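Long-range contacts in DNA polymerase (Bacillus phage phi29, PDB 2PYJ), which replicates viral DNA from a protein primer by strand displacement, with high processivity and fidelity, and carries a 3'-5' exonuclease for proofreading: residues 123-128 against 175-180; 553-558 against 570-575. The protein carries 2 engineered substitutions. All coordinates share one frame; numbering follows the deposited sequence.

Contact 1: 123-128 against 175-180; sequences LKKLPF and EALLIQ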
loop_
_atom_site.group_PDB
_atom_site.type_symbol
_atom_site.label_atom_id
_atom_site.label_comp_id
_atom_site.label_asym_id
_atom_site.label_seq_id
_atom_site.Cartn_x
_atom_site.Cartn_y
_atom_site.Cartn_z
ATOM N N LEU G 123 -8.022 -7.432 -7.834
ATOM C CA LEU G 123 -6.679 -7.151 -7.307
ATOM C C LEU G 123 -6.730 -6.390 -5.971
ATOM O O LEU G 123 -5.780 -6.438 -5.180
ATOM C CB LEU G 123 -5.856 -6.367 -8.331
ATOM C CG LEU G 123 -4.334 -6.389 -8.219
ATOM C CD1 LEU G 123 -3.777 -7.781 -8.445
ATOM C CD2 LEU G 123 -3.704 -5.386 -9.207
ATOM N N LYS G 124 -7.835 -5.686 -5.722
ATOM C CA LYS G 124 -8.028 -4.966 -4.460
ATOM C C LYS G 124 -8.339 -5.916 -3.295
ATOM O O LYS G 124 -8.149 -5.552 -2.126
ATOM C CB LYS G 124 -9.141 -3.915 -4.602
ATOM C CG LYS G 124 -8.844 -2.770 -5.588
ATOM C CD LYS G 124 -7.709 -1.855 -5.130
ATOM C CE LYS G 124 -7.493 -0.704 -6.129
ATOM N NZ LYS G 124 -7.008 -1.186 -7.458
ATOM N N LYS G 125 -8.825 -7.116 -3.628
ATOM C CA LYS G 125 -9.110 -8.181 -2.660
ATOM C C LYS G 125 -7.976 -9.201 -2.597
ATOM O O LYS G 125 -7.714 -9.778 -1.539
ATOM C CB LYS G 125 -10.409 -8.917 -3.040
ATOM C CG LYS G 125 -11.660 -8.042 -2.986
ATOM C CD LYS G 125 -12.935 -8.860 -3.154
ATOM C CE LYS G 125 -13.243 -9.696 -1.931
ATOM N NZ LYS G 125 -13.469 -8.856 -0.743
ATOM N N LEU G 126 -7.334 -9.426 -3.745
ATOM C CA LEU G 126 -6.306 -10.457 -3.919
ATOM C C LEU G 126 -5.111 -9.870 -4.678
ATOM O O LEU G 126 -4.935 -10.118 -5.888
ATOM C CB LEU G 126 -6.879 -11.636 -4.694
ATOM C CG LEU G 126 -8.111 -12.360 -4.134
ATOM C CD1 LEU G 126 -8.818 -13.145 -5.246
ATOM C CD2 LEU G 126 -7.737 -13.271 -2.978
ATOM N N PRO G 127 -4.285 -9.073 -3.987
ATOM C CA PRO G 127 -3.205 -8.337 -4.655
ATOM C C PRO G 127 -1.962 -9.196 -4.965
ATOM O O PRO G 127 -0.867 -8.892 -4.502
ATOM C CB PRO G 127 -2.879 -7.238 -3.641
ATOM C CG PRO G 127 -3.151 -7.870 -2.336
ATOM C CD PRO G 127 -4.317 -8.796 -2.539
ATOM N N PHE G 128 -2.159 -10.239 -5.771
ATOM C CA PHE G 128 -1.104 -11.182 -6.161
ATOM C C PHE G 128 -1.320 -11.546 -7.627
ATOM O O PHE G 128 -2.442 -11.394 -8.138
ATOM C CB PHE G 128 -1.186 -12.458 -5.305
ATOM C CG PHE G 128 -1.431 -12.192 -3.841
ATOM C CD1 PHE G 128 -2.697 -12.369 -3.287
ATOM C CD2 PHE G 128 -0.407 -11.737 -3.026
ATOM C CE1 PHE G 128 -2.926 -12.105 -1.938
ATOM C CE2 PHE G 128 -0.640 -11.480 -1.667
ATOM C CZ PHE G 128 -1.903 -11.658 -1.139
ATOM N N GLU G 175 -12.692 -18.929 -8.157
ATOM C CA GLU G 175 -12.562 -19.846 -7.022
ATOM C C GLU G 175 -12.031 -19.171 -5.763
ATOM O O GLU G 175 -12.521 -19.432 -4.677
ATOM C CB GLU G 175 -11.679 -21.047 -7.402
ATOM C CG GLU G 175 -12.385 -22.039 -8.322
ATOM C CD GLU G 175 -11.453 -23.076 -8.938
ATOM O OE1 GLU G 175 -10.216 -22.885 -8.923
ATOM O OE2 GLU G 175 -11.971 -24.083 -9.459
ATOM N N ALA G 176 -11.015 -18.320 -5.921
ATOM C CA ALA G 176 -10.440 -17.563 -4.804
ATOM C C ALA G 176 -11.409 -16.535 -4.236
ATOM O O ALA G 176 -11.516 -16.395 -3.026
ATOM C CB ALA G 176 -9.155 -16.877 -5.233
ATOM N N LEU G 177 -12.094 -15.797 -5.117
ATOM C CA LEU G 177 -13.110 -14.835 -4.689
ATOM C C LEU G 177 -14.229 -15.523 -3.907
ATOM O O LEU G 177 -14.675 -14.998 -2.891
ATOM C CB LEU G 177 -13.706 -14.077 -5.884
ATOM C CG LEU G 177 -12.872 -12.954 -6.518
ATOM C CD1 LEU G 177 -13.557 -12.461 -7.786
ATOM C CD2 LEU G 177 -12.611 -11.787 -5.529
ATOM N N LEU G 178 -14.669 -16.694 -4.381
ATOM C CA LEU G 178 -15.737 -17.446 -3.705
ATOM C C LEU G 178 -15.282 -17.952 -2.329
ATOM O O LEU G 178 -16.059 -17.939 -1.373
ATOM C CB LEU G 178 -16.241 -18.611 -4.563
ATOM C CG LEU G 178 -17.490 -19.317 -4.019
ATOM C CD1 LEU G 178 -18.693 -18.363 -3.927
ATOM C CD2 LEU G 178 -17.836 -20.536 -4.860
ATOM N N ILE G 179 -14.028 -18.397 -2.239
ATOM C CA ILE G 179 -13.438 -18.788 -0.951
ATOM C C ILE G 179 -13.540 -17.630 0.060
ATOM O O ILE G 179 -13.947 -17.831 1.207
ATOM C CB ILE G 179 -11.965 -19.275 -1.115
ATOM C CG1 ILE G 179 -11.940 -20.713 -1.647
ATOM C CG2 ILE G 179 -11.213 -19.217 0.211
ATOM C CD1 ILE G 179 -10.611 -21.126 -2.286
ATOM N N GLN G 180 -13.196 -16.422 -0.390
ATOM C CA GLN G 180 -13.263 -15.234 0.460
ATOM C C GLN G 180 -14.723 -14.833 0.748
ATOM O O GLN G 180 -15.066 -14.512 1.885
ATOM C CB GLN G 180 -12.486 -14.063 -0.165
ATOM C CG GLN G 180 -10.991 -14.352 -0.495
ATOM C CD GLN G 180 -10.140 -14.697 0.729
ATOM O OE1 GLN G 180 -10.072 -15.853 1.144
ATOM N NE2 GLN G 180 -9.466 -13.690 1.289
#

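Contact 2: 553-558 against 570-575; sequences KMKPKP and DTFTIK. With nucleotides of chain B; nucleotides of chain A.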
loop_
_atom_site.group_PDB
_atom_site.type_symbol
_atom_site.label_atom_id
_atom_site.label_comp_id
_atom_site.label_asym_id
_atom_site.label_seq_id
_atom_site.Cartn_x
_atom_site.Cartn_y
_atom_site.Cartn_z
ATOM N N LYS G 553 17.137 1.679 -19.704
ATOM C CA LYS G 553 15.848 1.913 -20.392
ATOM C C LYS G 553 15.063 0.599 -20.511
ATOM O O LYS G 553 14.877 0.055 -21.595
ATOM C CB LYS G 553 16.066 2.541 -21.775
ATOM C CG LYS G 553 14.802 3.100 -22.411
ATOM C CD LYS G 553 15.179 3.950 -23.582
ATOM C CE LYS G 553 14.011 4.323 -24.432
ATOM N NZ LYS G 553 14.537 5.021 -25.644
ATOM N N MET G 554 14.623 0.101 -19.373
ATOM C CA MET G 554 14.028 -1.227 -19.281
ATOM C C MET G 554 12.904 -1.255 -18.253
ATOM O O MET G 554 12.536 -2.308 -17.784
ATOM C CB MET G 554 15.096 -2.253 -18.900
ATOM C CG MET G 554 16.263 -2.345 -19.872
ATOM S SD MET G 554 17.598 -3.351 -19.235
ATOM C CE MET G 554 18.889 -3.115 -20.466
ATOM N N LYS G 555 12.371 -0.083 -17.914
ATOM C CA LYS G 555 11.298 0.031 -16.930
ATOM C C LYS G 555 9.967 0.094 -17.674
ATOM O O LYS G 555 9.742 1.032 -18.426
ATOM C CB LYS G 555 11.485 1.291 -16.087
ATOM C CG LYS G 555 10.348 1.550 -15.088
ATOM C CD LYS G 555 10.810 2.445 -13.955
ATOM C CE LYS G 555 9.658 2.860 -13.059
ATOM N NZ LYS G 555 10.111 3.600 -11.843
ATOM N N PRO G 556 9.089 -0.918 -17.483
ATOM C CA PRO G 556 7.801 -0.873 -18.174
ATOM C C PRO G 556 6.956 0.309 -17.689
ATOM O O PRO G 556 6.860 0.544 -16.479
ATOM C CB PRO G 556 7.139 -2.208 -17.795
ATOM C CG PRO G 556 8.253 -3.068 -17.274
ATOM C CD PRO G 556 9.217 -2.119 -16.645
ATOM N N LYS G 557 6.373 1.031 -18.646
ATOM C CA LYS G 557 5.544 2.209 -18.379
ATOM C C LYS G 557 4.213 2.028 -19.094
ATOM O O LYS G 557 4.184 1.884 -20.322
ATOM C CB LYS G 557 6.239 3.483 -18.898
ATOM C CG LYS G 557 5.414 4.793 -18.809
ATOM C CD LYS G 557 6.038 5.889 -19.698
ATOM C CE LYS G 557 5.542 7.297 -19.345
ATOM N NZ LYS G 557 4.298 7.714 -20.069
ATOM N N PRO G 558 3.092 2.024 -18.332
ATOM C CA PRO G 558 1.798 1.886 -19.024
ATOM C C PRO G 558 1.386 3.195 -19.702
ATOM O O PRO G 558 1.398 4.250 -19.075
ATOM C CB PRO G 558 0.841 1.502 -17.907
ATOM C CG PRO G 558 1.451 2.087 -16.647
ATOM C CD PRO G 558 2.937 2.140 -16.861
ATOM N N ASP G 570 10.631 2.720 -20.398
ATOM C CA ASP G 570 11.039 4.021 -19.874
ATOM C C ASP G 570 12.407 3.802 -19.203
ATOM O O ASP G 570 12.834 2.673 -19.059
ATOM C CB ASP G 570 9.986 4.439 -18.823
ATOM C CG ASP G 570 10.079 5.893 -18.403
ATOM O OD1 ASP G 570 10.778 6.688 -19.049
ATOM O OD2 ASP G 570 9.428 6.239 -17.389
ATOM N N THR G 571 13.079 4.877 -18.790
ATOM C CA THR G 571 14.302 4.753 -18.002
ATOM C C THR G 571 14.028 4.775 -16.492
ATOM O O THR G 571 13.012 5.301 -16.039
ATOM C CB THR G 571 15.326 5.885 -18.318
ATOM O OG1 THR G 571 14.698 7.167 -18.153
ATOM C CG2 THR G 571 15.888 5.745 -19.733
ATOM N N PHE G 572 14.939 4.156 -15.741
ATOM C CA PHE G 572 15.126 4.410 -14.306
ATOM C C PHE G 572 16.621 4.719 -14.107
ATOM O O PHE G 572 17.488 3.913 -14.448
ATOM C CB PHE G 572 14.759 3.215 -13.438
ATOM C CG PHE G 572 15.009 3.443 -11.947
ATOM C CD1 PHE G 572 14.001 3.943 -11.133
ATOM C CD2 PHE G 572 16.255 3.167 -11.374
ATOM C CE1 PHE G 572 14.214 4.154 -9.764
ATOM C CE2 PHE G 572 16.476 3.379 -10.013
ATOM C CZ PHE G 572 15.454 3.879 -9.211
ATOM N N THR G 573 16.882 5.881 -13.541
ATOM C CA THR G 573 18.212 6.382 -13.319
ATOM C C THR G 573 18.347 6.699 -11.840
ATOM O O THR G 573 17.506 7.399 -11.271
ATOM C CB THR G 573 18.420 7.686 -14.125
ATOM O OG1 THR G 573 18.133 7.449 -15.511
ATOM C CG2 THR G 573 19.851 8.222 -13.978
ATOM N N ILE G 574 19.406 6.195 -11.216
ATOM C CA ILE G 574 19.738 6.609 -9.847
ATOM C C ILE G 574 20.326 8.009 -9.920
ATOM O O ILE G 574 21.512 8.193 -10.214
ATOM C CB ILE G 574 20.712 5.653 -9.141
ATOM C CG1 ILE G 574 20.143 4.218 -9.155
ATOM C CG2 ILE G 574 20.947 6.139 -7.677
ATOM C CD1 ILE G 574 21.052 3.142 -8.546
ATOM N N LYS G 575 19.479 8.989 -9.666
ATOM C CA LYS G 575 19.857 10.385 -9.769
ATOM C C LYS G 575 20.492 10.875 -8.476
ATOM O O LYS G 575 21.042 11.978 -8.430
ATOM C CB LYS G 575 18.642 11.227 -10.110
ATOM C CG LYS G 575 18.117 10.980 -11.533
ATOM C CD LYS G 575 17.141 12.100 -12.009
ATOM C CE LYS G 575 15.850 12.111 -11.247
ATOM N NZ LYS G 575 15.055 13.331 -11.507
ATOM O OXT LYS G 575 20.468 10.170 -7.462
ATOM P P DA B 11 14.854 8.820 -14.798
ATOM O OP1 DA B 11 15.487 7.867 -15.694
ATOM O OP2 DA B 11 15.615 10.016 -14.373
ATOM O "O5'" DA B 11 13.465 9.353 -15.444
ATOM C "C5'" DA B 11 12.477 8.467 -15.955
ATOM C "C4'" DA B 11 11.400 9.243 -16.699
ATOM O "O4'" DA B 11 10.458 9.714 -15.705
ATOM C "C3'" DA B 11 11.875 10.483 -17.485
ATOM O "O3'" DA B 11 11.186 10.617 -18.719
ATOM C "C2'" DA B 11 11.534 11.631 -16.549
ATOM C "C1'" DA B 11 10.251 11.089 -15.913
ATOM N N9 DA B 11 9.870 11.736 -14.660
ATOM C C8 DA B 11 10.672 12.144 -13.630
ATOM N N7 DA B 11 10.022 12.721 -12.652
ATOM C C5 DA B 11 8.691 12.672 -13.060
ATOM C C6 DA B 11 7.488 13.116 -12.467
ATOM N N6 DA B 11 7.414 13.722 -11.263
ATOM N N1 DA B 11 6.349 12.916 -13.164
ATOM C C2 DA B 11 6.397 12.317 -14.359
ATOM N N3 DA B 11 7.466 11.858 -15.013
ATOM C C4 DA B 11 8.586 12.069 -14.298
ATOM P P DC B 10 15.614 9.325 -8.181
ATOM O OP1 DC B 10 16.959 8.805 -8.403
ATOM O OP2 DC B 10 15.450 10.766 -7.892
ATOM O "O5'" DC B 10 14.673 8.964 -9.434
ATOM C "C5'" DC B 10 14.659 7.630 -9.946
ATOM C "C4'" DC B 10 13.887 7.600 -11.242
ATOM O "O4'" DC B 10 12.497 7.823 -10.908
ATOM C "C3'" DC B 10 14.278 8.670 -12.255
ATOM O "O3'" DC B 10 14.336 8.049 -13.542
ATOM C "C2'" DC B 10 13.174 9.725 -12.135
ATOM C "C1'" DC B 10 11.978 8.888 -11.696
ATOM N N1 DC B 10 10.965 9.625 -10.876
ATOM C C2 DC B 10 9.596 9.603 -11.236
ATOM O O2 DC B 10 9.221 8.990 -12.225
ATOM N N3 DC B 10 8.717 10.278 -10.468
ATOM C C4 DC B 10 9.115 10.957 -9.387
ATOM N N4 DC B 10 8.200 11.614 -8.683
ATOM C C5 DC B 10 10.493 11.009 -9.001
ATOM C C6 DC B 10 11.360 10.327 -9.763
ATOM P P DT A 7 2.493 1.420 -11.629
ATOM O OP1 DT A 7 2.219 0.145 -12.300
ATOM O OP2 DT A 7 1.544 1.963 -10.652
ATOM O "O5'" DT A 7 3.922 1.334 -10.922
ATOM C "C5'" DT A 7 5.057 0.954 -11.696
ATOM C "C4'" DT A 7 6.367 1.159 -10.984
ATOM O "O4'" DT A 7 6.577 2.568 -10.743
ATOM C "C3'" DT A 7 6.529 0.489 -9.623
ATOM O "O3'" DT A 7 6.962 -0.830 -9.794
ATOM C "C2'" DT A 7 7.627 1.336 -8.993
ATOM C "C1'" DT A 7 7.266 2.708 -9.499
ATOM N N1 DT A 7 6.432 3.534 -8.549
ATOM C C2 DT A 7 7.084 4.155 -7.504
ATOM O O2 DT A 7 8.280 4.056 -7.301
ATOM N N3 DT A 7 6.273 4.910 -6.697
ATOM C C4 DT A 7 4.923 5.108 -6.818
ATOM O O4 DT A 7 4.322 5.825 -6.038
ATOM C C5 DT A 7 4.279 4.423 -7.912
ATOM C C7 DT A 7 2.800 4.569 -8.132
ATOM C C6 DT A 7 5.051 3.678 -8.723
HETATM O O HOH W 1 11.657 5.656 -13.589
#

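Contact 1: 123-128 against 175-180
Between L126 and K125 on one side and A176 and L177 on the other, no flat group carries the touch; the ring to note is that of F128, close by L126, which has P127 CG over one face, 4.1 Å above the plane and offset toward the rim. The same ring packs against A377, Q380 and L381 of helix 376-393. The loop after strand 113-121, with an inverse gamma turn centred on P127, lies against helix 160-182 of the exonuclease domain. Across it the contact is wholly apolar. L126 reaches the helix with both methyls: CD1 sits 3.7 Å from A176 CB and 4.0 Å from L177 CD2, and CD2 lies 4.2 Å from Q180 CG. Its CG is anti to the carbonyl carbon (chi1 -58°), which sends the branch toward the helix, where I133 and F137 of helix 130-137 also pack on it. L177 meets the loop through its CD2 methyl, and the K125 and L177 side chains cross at about a right angle. K125 is bent at chi3 and chi4, and its ammonium is held by a salt bridge to D193 and by the carbonyl oxygens of R187 and L185. L123, at the start of this loop, binds single-stranded DNA and is essential for exonucleolysis. The lysine's share of the packing is made by its aliphatic part, K125 CD lying 3.8 Å from L177 CD2.

Contact 2: 553-558 against 570-575
K555 and D570 form an antiparallel hydrogen-bonded pair in the beta hairpin of strands 551-561 and 564-573, which belongs to the thumb of this family B polymerase. Two backbone bonds close the pair: K555 N to D570 O at 3.0 Å, and D570 N to K555 O at 2.7 Å. A classic beta bulge sets M554 and K555 together opposite D570, so M554 N lies near D570 O without a proper bond. Apolar touches are few: T571 CG2 lies against K553 CB, and K557 CB against D570 CB.

The K555 chain, extended with chi1 176°, runs past F572 and brings NZ to the ring edge, near its plane, 4.0 Å from CD1. The ammonium's hydrogen bonds go to G532 O and to a water that donates to T571 O; K555 NZ lies 3.8 Å from C1' of DT7 of chain A.

Hydrogen bonds to chain B come from 570-575. F572 CE1 approaches C5' of DC10 of chain B obliquely at 3.5 Å, and K575 N bonds to OP1 of that nucleotide at 2.8 Å. Two hydroxyls grip the next phosphate: T571 OG1 and T573 OG1 each donate to OP1 of DA11 of chain B at 2.7 Å.

In the fold
Contact 1 closes in the chain before contact 2 opens, and the two do not touch: their centres are 30 Å apart and their nearest atoms about 12 Å. Both lie near the bound DNA, but only contact 2 touches it; contact 1 comes within about 5 Å of nucleic acid by its nearest atom, on the exonuclease side. The K125 side chain of contact 1 is about 14 Å from the bound dGTP of the polymerisation site. In contact 2, the F572 side chain stands about 9 Å from that of K498, probably a template-primer binder, and about 11 Å from that of K529, which stabilises the primer terminus.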